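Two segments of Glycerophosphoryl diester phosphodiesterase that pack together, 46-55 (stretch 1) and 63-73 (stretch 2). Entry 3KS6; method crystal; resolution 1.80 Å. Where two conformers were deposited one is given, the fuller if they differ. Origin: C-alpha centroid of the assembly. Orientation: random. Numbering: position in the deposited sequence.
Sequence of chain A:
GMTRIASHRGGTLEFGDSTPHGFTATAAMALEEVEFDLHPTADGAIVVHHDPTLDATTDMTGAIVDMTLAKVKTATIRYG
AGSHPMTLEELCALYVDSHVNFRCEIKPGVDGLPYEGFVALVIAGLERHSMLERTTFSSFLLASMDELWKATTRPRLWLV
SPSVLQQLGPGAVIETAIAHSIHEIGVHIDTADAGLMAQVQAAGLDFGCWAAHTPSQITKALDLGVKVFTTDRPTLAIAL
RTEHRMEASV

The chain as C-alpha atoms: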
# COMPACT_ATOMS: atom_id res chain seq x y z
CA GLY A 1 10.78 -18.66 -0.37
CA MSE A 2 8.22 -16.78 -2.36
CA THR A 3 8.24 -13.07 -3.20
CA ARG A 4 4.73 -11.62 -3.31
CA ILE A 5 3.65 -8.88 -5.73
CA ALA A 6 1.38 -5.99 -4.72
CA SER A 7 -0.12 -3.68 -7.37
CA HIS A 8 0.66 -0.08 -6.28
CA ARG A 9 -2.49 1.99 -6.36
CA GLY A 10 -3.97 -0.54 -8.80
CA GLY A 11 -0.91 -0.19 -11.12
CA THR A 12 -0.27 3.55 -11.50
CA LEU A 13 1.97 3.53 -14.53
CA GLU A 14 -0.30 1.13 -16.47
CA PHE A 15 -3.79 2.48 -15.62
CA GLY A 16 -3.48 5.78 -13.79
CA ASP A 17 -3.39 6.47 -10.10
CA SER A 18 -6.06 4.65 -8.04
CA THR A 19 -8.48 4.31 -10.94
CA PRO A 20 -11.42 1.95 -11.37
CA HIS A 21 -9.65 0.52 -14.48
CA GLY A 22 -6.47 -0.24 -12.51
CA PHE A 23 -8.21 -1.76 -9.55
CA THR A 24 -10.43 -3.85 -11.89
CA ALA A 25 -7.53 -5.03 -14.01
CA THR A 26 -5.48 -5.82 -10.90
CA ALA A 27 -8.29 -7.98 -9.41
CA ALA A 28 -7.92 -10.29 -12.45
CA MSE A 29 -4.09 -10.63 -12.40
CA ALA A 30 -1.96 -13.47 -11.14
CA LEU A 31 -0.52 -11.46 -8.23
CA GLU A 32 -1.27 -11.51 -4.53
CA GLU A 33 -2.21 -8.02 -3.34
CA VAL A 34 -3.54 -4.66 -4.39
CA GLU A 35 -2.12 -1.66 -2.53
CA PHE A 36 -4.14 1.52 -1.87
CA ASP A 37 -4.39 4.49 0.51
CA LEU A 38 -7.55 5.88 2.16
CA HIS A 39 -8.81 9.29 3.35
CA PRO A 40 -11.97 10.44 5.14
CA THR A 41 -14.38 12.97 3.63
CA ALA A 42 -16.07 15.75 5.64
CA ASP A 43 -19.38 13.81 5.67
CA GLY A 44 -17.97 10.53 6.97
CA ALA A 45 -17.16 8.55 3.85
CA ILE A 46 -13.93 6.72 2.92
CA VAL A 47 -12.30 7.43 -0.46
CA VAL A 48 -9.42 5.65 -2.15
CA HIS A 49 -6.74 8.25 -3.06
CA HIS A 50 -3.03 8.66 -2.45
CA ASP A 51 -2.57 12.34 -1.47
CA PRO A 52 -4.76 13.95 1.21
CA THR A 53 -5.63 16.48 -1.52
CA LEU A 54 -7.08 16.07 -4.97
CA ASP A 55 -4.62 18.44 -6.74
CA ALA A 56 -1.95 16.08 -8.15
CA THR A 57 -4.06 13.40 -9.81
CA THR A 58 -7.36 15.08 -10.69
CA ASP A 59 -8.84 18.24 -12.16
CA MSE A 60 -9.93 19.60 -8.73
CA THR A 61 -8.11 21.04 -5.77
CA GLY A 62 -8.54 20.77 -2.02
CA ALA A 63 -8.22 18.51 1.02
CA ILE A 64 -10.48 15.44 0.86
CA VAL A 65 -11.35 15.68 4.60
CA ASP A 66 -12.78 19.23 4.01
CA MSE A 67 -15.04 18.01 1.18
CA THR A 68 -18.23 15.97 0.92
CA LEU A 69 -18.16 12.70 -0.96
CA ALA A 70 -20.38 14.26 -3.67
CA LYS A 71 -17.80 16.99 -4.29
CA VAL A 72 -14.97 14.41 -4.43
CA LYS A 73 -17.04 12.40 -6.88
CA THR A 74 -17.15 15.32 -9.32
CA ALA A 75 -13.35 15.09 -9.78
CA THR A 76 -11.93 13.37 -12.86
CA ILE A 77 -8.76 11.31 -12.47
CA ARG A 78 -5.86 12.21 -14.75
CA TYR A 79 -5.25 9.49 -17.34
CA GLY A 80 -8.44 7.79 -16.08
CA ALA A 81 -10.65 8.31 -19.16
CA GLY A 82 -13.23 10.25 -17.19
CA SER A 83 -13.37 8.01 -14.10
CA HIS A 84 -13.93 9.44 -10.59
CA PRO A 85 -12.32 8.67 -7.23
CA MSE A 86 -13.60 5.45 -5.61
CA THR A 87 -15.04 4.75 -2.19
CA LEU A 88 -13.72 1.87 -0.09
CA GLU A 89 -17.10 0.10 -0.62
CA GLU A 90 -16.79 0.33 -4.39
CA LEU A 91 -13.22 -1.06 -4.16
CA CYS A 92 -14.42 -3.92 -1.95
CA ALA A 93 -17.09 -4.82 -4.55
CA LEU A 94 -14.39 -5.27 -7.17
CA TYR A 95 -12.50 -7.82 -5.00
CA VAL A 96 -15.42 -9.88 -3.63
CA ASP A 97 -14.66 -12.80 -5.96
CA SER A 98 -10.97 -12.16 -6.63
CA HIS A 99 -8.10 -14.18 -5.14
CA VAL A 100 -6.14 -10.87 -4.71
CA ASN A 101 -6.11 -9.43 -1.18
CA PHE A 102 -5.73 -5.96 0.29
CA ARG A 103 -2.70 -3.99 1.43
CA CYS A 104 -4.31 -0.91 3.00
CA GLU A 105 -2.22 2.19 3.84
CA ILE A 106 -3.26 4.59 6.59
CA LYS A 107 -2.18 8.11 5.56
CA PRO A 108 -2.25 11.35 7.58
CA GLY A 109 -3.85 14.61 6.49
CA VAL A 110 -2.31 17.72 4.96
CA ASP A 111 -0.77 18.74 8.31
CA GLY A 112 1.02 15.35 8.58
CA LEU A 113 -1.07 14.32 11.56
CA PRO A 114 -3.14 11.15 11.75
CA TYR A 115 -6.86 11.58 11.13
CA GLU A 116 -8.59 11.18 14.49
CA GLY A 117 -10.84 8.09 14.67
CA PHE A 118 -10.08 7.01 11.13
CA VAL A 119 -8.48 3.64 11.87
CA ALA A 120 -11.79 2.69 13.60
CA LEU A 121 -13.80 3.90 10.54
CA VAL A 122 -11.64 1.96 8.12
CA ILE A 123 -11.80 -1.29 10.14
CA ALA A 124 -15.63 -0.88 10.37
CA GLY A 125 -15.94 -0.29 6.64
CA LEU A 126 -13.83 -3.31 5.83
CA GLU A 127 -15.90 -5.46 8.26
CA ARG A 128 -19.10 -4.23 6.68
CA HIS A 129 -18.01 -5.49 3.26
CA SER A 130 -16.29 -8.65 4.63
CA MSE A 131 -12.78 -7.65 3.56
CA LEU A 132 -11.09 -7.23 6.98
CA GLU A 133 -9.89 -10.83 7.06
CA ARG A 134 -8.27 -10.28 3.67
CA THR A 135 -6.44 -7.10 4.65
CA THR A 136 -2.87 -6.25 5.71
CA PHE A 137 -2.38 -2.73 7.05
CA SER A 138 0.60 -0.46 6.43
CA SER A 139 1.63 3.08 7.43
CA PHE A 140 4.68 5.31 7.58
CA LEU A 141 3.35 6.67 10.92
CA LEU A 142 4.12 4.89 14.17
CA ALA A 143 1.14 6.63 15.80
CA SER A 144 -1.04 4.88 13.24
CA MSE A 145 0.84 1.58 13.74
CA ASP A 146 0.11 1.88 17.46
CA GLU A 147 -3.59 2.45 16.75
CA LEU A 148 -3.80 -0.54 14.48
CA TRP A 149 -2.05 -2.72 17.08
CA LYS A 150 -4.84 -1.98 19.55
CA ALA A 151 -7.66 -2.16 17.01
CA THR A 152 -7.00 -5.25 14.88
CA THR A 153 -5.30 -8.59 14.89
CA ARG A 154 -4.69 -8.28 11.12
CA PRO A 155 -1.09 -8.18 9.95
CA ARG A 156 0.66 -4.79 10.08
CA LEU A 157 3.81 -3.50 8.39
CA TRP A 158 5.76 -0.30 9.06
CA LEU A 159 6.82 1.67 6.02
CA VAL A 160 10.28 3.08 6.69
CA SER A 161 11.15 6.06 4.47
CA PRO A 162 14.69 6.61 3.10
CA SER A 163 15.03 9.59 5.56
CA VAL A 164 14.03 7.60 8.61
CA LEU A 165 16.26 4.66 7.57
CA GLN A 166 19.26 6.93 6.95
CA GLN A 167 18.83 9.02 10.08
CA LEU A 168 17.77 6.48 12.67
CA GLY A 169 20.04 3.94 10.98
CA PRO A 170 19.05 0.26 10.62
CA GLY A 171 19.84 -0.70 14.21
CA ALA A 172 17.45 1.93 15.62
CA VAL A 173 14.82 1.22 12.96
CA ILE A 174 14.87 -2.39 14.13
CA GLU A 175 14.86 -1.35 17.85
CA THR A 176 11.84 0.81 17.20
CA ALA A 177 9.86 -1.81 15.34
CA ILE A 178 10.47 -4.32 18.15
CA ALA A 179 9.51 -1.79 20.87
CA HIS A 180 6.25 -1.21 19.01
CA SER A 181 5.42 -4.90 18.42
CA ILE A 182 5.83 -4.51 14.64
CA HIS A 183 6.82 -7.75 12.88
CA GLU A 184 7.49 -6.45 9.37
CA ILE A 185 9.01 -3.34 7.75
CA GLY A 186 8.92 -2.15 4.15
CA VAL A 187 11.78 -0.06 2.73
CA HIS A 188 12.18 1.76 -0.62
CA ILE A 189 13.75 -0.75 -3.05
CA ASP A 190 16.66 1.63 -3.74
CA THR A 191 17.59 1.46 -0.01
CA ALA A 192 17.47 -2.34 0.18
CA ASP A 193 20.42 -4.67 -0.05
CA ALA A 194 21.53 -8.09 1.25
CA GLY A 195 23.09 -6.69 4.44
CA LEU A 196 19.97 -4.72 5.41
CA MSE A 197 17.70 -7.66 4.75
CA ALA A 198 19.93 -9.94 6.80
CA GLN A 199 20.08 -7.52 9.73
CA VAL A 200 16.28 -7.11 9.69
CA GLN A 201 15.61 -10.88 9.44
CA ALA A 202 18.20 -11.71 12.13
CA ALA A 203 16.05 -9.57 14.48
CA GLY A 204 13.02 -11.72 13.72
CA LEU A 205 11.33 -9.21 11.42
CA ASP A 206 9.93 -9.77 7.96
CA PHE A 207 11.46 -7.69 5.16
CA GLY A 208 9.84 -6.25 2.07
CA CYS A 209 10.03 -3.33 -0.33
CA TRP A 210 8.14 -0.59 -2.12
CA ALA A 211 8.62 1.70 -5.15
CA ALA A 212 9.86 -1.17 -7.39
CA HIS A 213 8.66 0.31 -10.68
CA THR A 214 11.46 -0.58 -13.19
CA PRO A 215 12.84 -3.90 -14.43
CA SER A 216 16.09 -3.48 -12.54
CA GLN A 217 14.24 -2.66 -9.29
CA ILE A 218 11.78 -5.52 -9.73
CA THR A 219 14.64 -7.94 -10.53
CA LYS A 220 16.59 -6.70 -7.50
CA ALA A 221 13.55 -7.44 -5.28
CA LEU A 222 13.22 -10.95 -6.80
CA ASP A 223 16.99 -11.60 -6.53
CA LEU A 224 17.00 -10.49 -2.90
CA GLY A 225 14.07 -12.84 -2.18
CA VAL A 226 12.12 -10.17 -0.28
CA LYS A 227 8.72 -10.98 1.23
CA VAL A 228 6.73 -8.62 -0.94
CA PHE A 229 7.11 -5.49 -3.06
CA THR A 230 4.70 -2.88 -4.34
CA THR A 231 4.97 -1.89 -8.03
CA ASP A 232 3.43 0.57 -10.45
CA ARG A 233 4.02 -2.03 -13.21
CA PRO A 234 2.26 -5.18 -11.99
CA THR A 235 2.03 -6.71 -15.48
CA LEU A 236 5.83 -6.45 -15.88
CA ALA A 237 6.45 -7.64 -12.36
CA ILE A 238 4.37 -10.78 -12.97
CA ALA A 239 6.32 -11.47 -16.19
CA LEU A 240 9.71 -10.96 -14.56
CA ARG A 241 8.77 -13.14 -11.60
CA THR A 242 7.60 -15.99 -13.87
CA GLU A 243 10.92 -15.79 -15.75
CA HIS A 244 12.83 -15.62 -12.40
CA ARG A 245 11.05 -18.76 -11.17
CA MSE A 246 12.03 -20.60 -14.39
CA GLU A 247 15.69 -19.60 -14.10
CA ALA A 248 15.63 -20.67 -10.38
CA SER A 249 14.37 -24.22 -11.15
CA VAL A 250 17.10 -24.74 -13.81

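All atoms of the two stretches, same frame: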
# COMPACT_ATOMS: atom_id res chain seq x y z
N ILE A 46 -15.30 7.19 3.09
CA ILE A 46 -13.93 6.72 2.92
C ILE A 46 -13.64 6.67 1.41
O ILE A 46 -14.30 5.95 0.68
CB ILE A 46 -13.73 5.34 3.51
CG1 ILE A 46 -14.05 5.35 5.01
CG2 ILE A 46 -12.26 4.87 3.27
CD1 ILE A 46 -13.98 3.99 5.64
N VAL A 47 -12.68 7.46 0.94
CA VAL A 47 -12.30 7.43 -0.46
C VAL A 47 -10.89 6.92 -0.63
O VAL A 47 -10.04 7.11 0.23
CB VAL A 47 -12.46 8.79 -1.16
CG1 VAL A 47 -13.93 9.22 -1.17
CG2 VAL A 47 -11.55 9.85 -0.52
N VAL A 48 -10.68 6.28 -1.77
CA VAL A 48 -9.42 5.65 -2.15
C VAL A 48 -8.62 6.67 -3.00
O VAL A 48 -9.00 7.01 -4.11
CB VAL A 48 -9.67 4.36 -2.97
CG1 VAL A 48 -8.37 3.67 -3.32
CG2 VAL A 48 -10.62 3.41 -2.22
N HIS A 49 -7.55 7.19 -2.43
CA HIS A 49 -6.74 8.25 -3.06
C HIS A 49 -5.41 8.30 -2.36
O HIS A 49 -5.35 8.10 -1.14
CB HIS A 49 -7.45 9.59 -2.93
CG HIS A 49 -7.07 10.60 -3.97
ND1 HIS A 49 -7.66 10.62 -5.21
CD2 HIS A 49 -6.16 11.61 -3.97
CE1 HIS A 49 -7.15 11.60 -5.94
NE2 HIS A 49 -6.24 12.22 -5.21
N HIS A 50 -4.34 8.60 -3.09
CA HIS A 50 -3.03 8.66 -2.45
C HIS A 50 -2.83 9.92 -1.60
O HIS A 50 -2.73 9.82 -0.38
CB HIS A 50 -1.92 8.54 -3.50
CG HIS A 50 -0.56 8.72 -2.90
ND1 HIS A 50 0.27 9.76 -3.25
CD2 HIS A 50 0.06 8.03 -1.92
CE1 HIS A 50 1.36 9.69 -2.50
NE2 HIS A 50 1.26 8.65 -1.70
N ASP A 51 -2.80 11.11 -2.23
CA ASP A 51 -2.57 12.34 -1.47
C ASP A 51 -3.81 12.72 -0.64
O ASP A 51 -4.93 12.34 -0.99
CB ASP A 51 -2.24 13.52 -2.38
CG ASP A 51 -0.86 13.46 -2.99
OD1 ASP A 51 0.05 12.78 -2.46
OD2 ASP A 51 -0.70 14.13 -4.02
N PRO A 52 -3.62 13.49 0.44
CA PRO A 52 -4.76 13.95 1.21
C PRO A 52 -5.52 15.05 0.48
O PRO A 52 -6.55 15.52 0.98
CB PRO A 52 -4.12 14.46 2.50
CG PRO A 52 -2.74 14.86 2.12
CD PRO A 52 -2.34 13.92 1.02
N THR A 53 -4.99 15.48 -0.67
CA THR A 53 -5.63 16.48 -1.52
C THR A 53 -5.81 15.92 -2.91
O THR A 53 -5.14 14.97 -3.34
CB THR A 53 -4.80 17.77 -1.62
OG1 THR A 53 -3.54 17.46 -2.21
CG2 THR A 53 -4.61 18.45 -0.23
N LEU A 54 -6.75 16.50 -3.63
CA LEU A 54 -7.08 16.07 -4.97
C LEU A 54 -6.19 16.67 -6.07
O LEU A 54 -6.30 16.25 -7.19
CB LEU A 54 -8.55 16.38 -5.25
CG LEU A 54 -9.63 15.59 -4.47
CD1 LEU A 54 -11.05 15.94 -5.01
CD2 LEU A 54 -9.42 14.07 -4.52
N ASP A 55 -5.32 17.62 -5.74
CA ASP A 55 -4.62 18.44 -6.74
C ASP A 55 -3.79 17.68 -7.77
O ASP A 55 -3.92 17.93 -8.96
CB ASP A 55 -3.71 19.47 -6.05
CG ASP A 55 -4.45 20.37 -5.05
OD1 ASP A 55 -5.34 19.90 -4.33
OD2 ASP A 55 -4.11 21.57 -4.96
N ALA A 63 -8.35 19.63 0.09
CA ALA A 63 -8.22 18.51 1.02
C ALA A 63 -9.48 17.67 1.08
O ALA A 63 -10.55 18.18 1.37
CB ALA A 63 -7.88 19.02 2.41
N ILE A 64 -9.34 16.36 0.89
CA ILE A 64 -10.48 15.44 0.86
C ILE A 64 -11.32 15.56 2.15
O ILE A 64 -12.56 15.59 2.08
CB ILE A 64 -9.99 13.98 0.64
CG1 ILE A 64 -9.38 13.83 -0.78
CG2 ILE A 64 -11.12 12.95 0.92
CD1 ILE A 64 -8.58 12.47 -1.03
N VAL A 65 -10.65 15.65 3.31
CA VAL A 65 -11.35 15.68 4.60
C VAL A 65 -12.23 16.93 4.77
O VAL A 65 -13.11 16.91 5.62
CB VAL A 65 -10.37 15.56 5.77
CG1 VAL A 65 -9.53 16.81 5.92
CG2 VAL A 65 -11.10 15.15 7.09
N ASP A 66 -11.98 17.99 3.98
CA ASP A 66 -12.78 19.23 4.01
C ASP A 66 -13.94 19.18 3.01
O ASP A 66 -14.73 20.12 2.93
CB ASP A 66 -11.90 20.43 3.66
CG ASP A 66 -10.85 20.73 4.70
OD1 ASP A 66 -11.01 20.33 5.86
OD2 ASP A 66 -9.85 21.39 4.33
N MSE A 67 -14.08 18.09 2.26
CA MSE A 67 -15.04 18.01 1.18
C MSE A 67 -16.05 16.90 1.43
O MSE A 67 -15.71 15.91 2.04
CB MSE A 67 -14.30 17.65 -0.14
CG MSE A 67 -13.33 18.69 -0.61
SE MSE A 67 -12.33 17.98 -2.19
CE MSE A 67 -11.29 19.27 -2.34
N THR A 68 -17.26 17.05 0.88
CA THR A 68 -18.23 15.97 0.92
C THR A 68 -17.84 14.93 -0.12
O THR A 68 -17.12 15.24 -1.08
CB THR A 68 -19.65 16.46 0.56
OG1 THR A 68 -19.65 17.00 -0.76
CG2 THR A 68 -20.11 17.51 1.57
N LEU A 69 -18.35 13.72 0.04
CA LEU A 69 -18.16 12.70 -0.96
C LEU A 69 -18.68 13.15 -2.31
O LEU A 69 -18.04 12.89 -3.32
CB LEU A 69 -18.85 11.38 -0.56
CG LEU A 69 -18.71 10.22 -1.55
CD1 LEU A 69 -17.20 9.88 -1.78
CD2 LEU A 69 -19.52 9.00 -1.05
N ALA A 70 -19.84 13.82 -2.37
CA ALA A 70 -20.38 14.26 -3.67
C ALA A 70 -19.41 15.20 -4.41
O ALA A 70 -19.24 15.11 -5.62
CB ALA A 70 -21.73 14.93 -3.49
N LYS A 71 -18.74 16.07 -3.68
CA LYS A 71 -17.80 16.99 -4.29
C LYS A 71 -16.60 16.18 -4.83
O LYS A 71 -16.21 16.32 -5.98
CB LYS A 71 -17.38 18.08 -3.30
CG LYS A 71 -16.29 19.02 -3.81
CD LYS A 71 -16.65 19.70 -5.12
N VAL A 72 -16.08 15.27 -4.00
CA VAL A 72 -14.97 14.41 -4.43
C VAL A 72 -15.33 13.65 -5.69
O VAL A 72 -14.52 13.54 -6.63
CB VAL A 72 -14.56 13.40 -3.31
CG1 VAL A 72 -13.56 12.35 -3.84
CG2 VAL A 72 -13.98 14.13 -2.13
N LYS A 73 -16.56 13.16 -5.75
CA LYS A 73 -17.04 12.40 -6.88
C LYS A 73 -17.18 13.20 -8.17
O LYS A 73 -17.29 12.60 -9.22
CB LYS A 73 -18.36 11.68 -6.55
CG LYS A 73 -18.16 10.40 -5.71
CD LYS A 73 -17.86 9.22 -6.63
CE LYS A 73 -17.62 7.91 -5.89
NZ LYS A 73 -17.14 6.90 -6.88
O HOH W 1 -7.53 15.28 3.56

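This is a small, mostly apolar contact, 466 Å² counting both sides, in which one backbone hydrogen bond joins the stretches and Ile-64 fills the space between a strand and the loop that follows it. The backbones come closest where Thr-53 and Ala-63 form a single beta bridge, their CA atoms 4.2 Å apart. Here Ile-64 N donates to Pro-52 O at 2.9 Å with an N-H...O angle of 164°, close to straight. The same Pro-52 O lies 3.4 Å from Ala-63 CA, a CA-H...O contact, and accepts a water at 2.8 Å; that water in turn accepts from Val-65 N at 3.2 Å. One carbonyl thus serves three neighbours just where the second stretch enters its 3-10 turn.

With its backbone held, Ile-64 points toward stretch 1 and has the largest covered area of the contact. Its CG2 meets Val-47 CG2 at 3.4 Å, its CD1 reaches His-49 CB at 3.6 Å, and its CG1 lies 3.7 Å from Leu-54 CD2. Side-chain direction in the strand follows the usual alternation: Val-47 points toward stretch 2, while Ile-46 and Val-48 point away.

Val-47 also ties the strand to the helix, its CG1 lying 3.4 Å from Leu-69 CD1 and 4.1 Å from Val-72 CG1. Leu-54 starts out sideways, but its end comes nearer, bringing CD1 to 3.7 Å from SE of the selenomethionine Met-67 and 4.2 Å from Val-72 CA. Val-72 is therefore touched by both Val-47 and Leu-54.

The helix start is capped within stretch 2: Thr-68, at the N-cap, accepts from Lys-71 N through OG1 at 3.2 Å. The rule is economical: a polar anchor at the backbone, then mainly branched aliphatic side chains, with Met-67 and His-49 contributing to the packing.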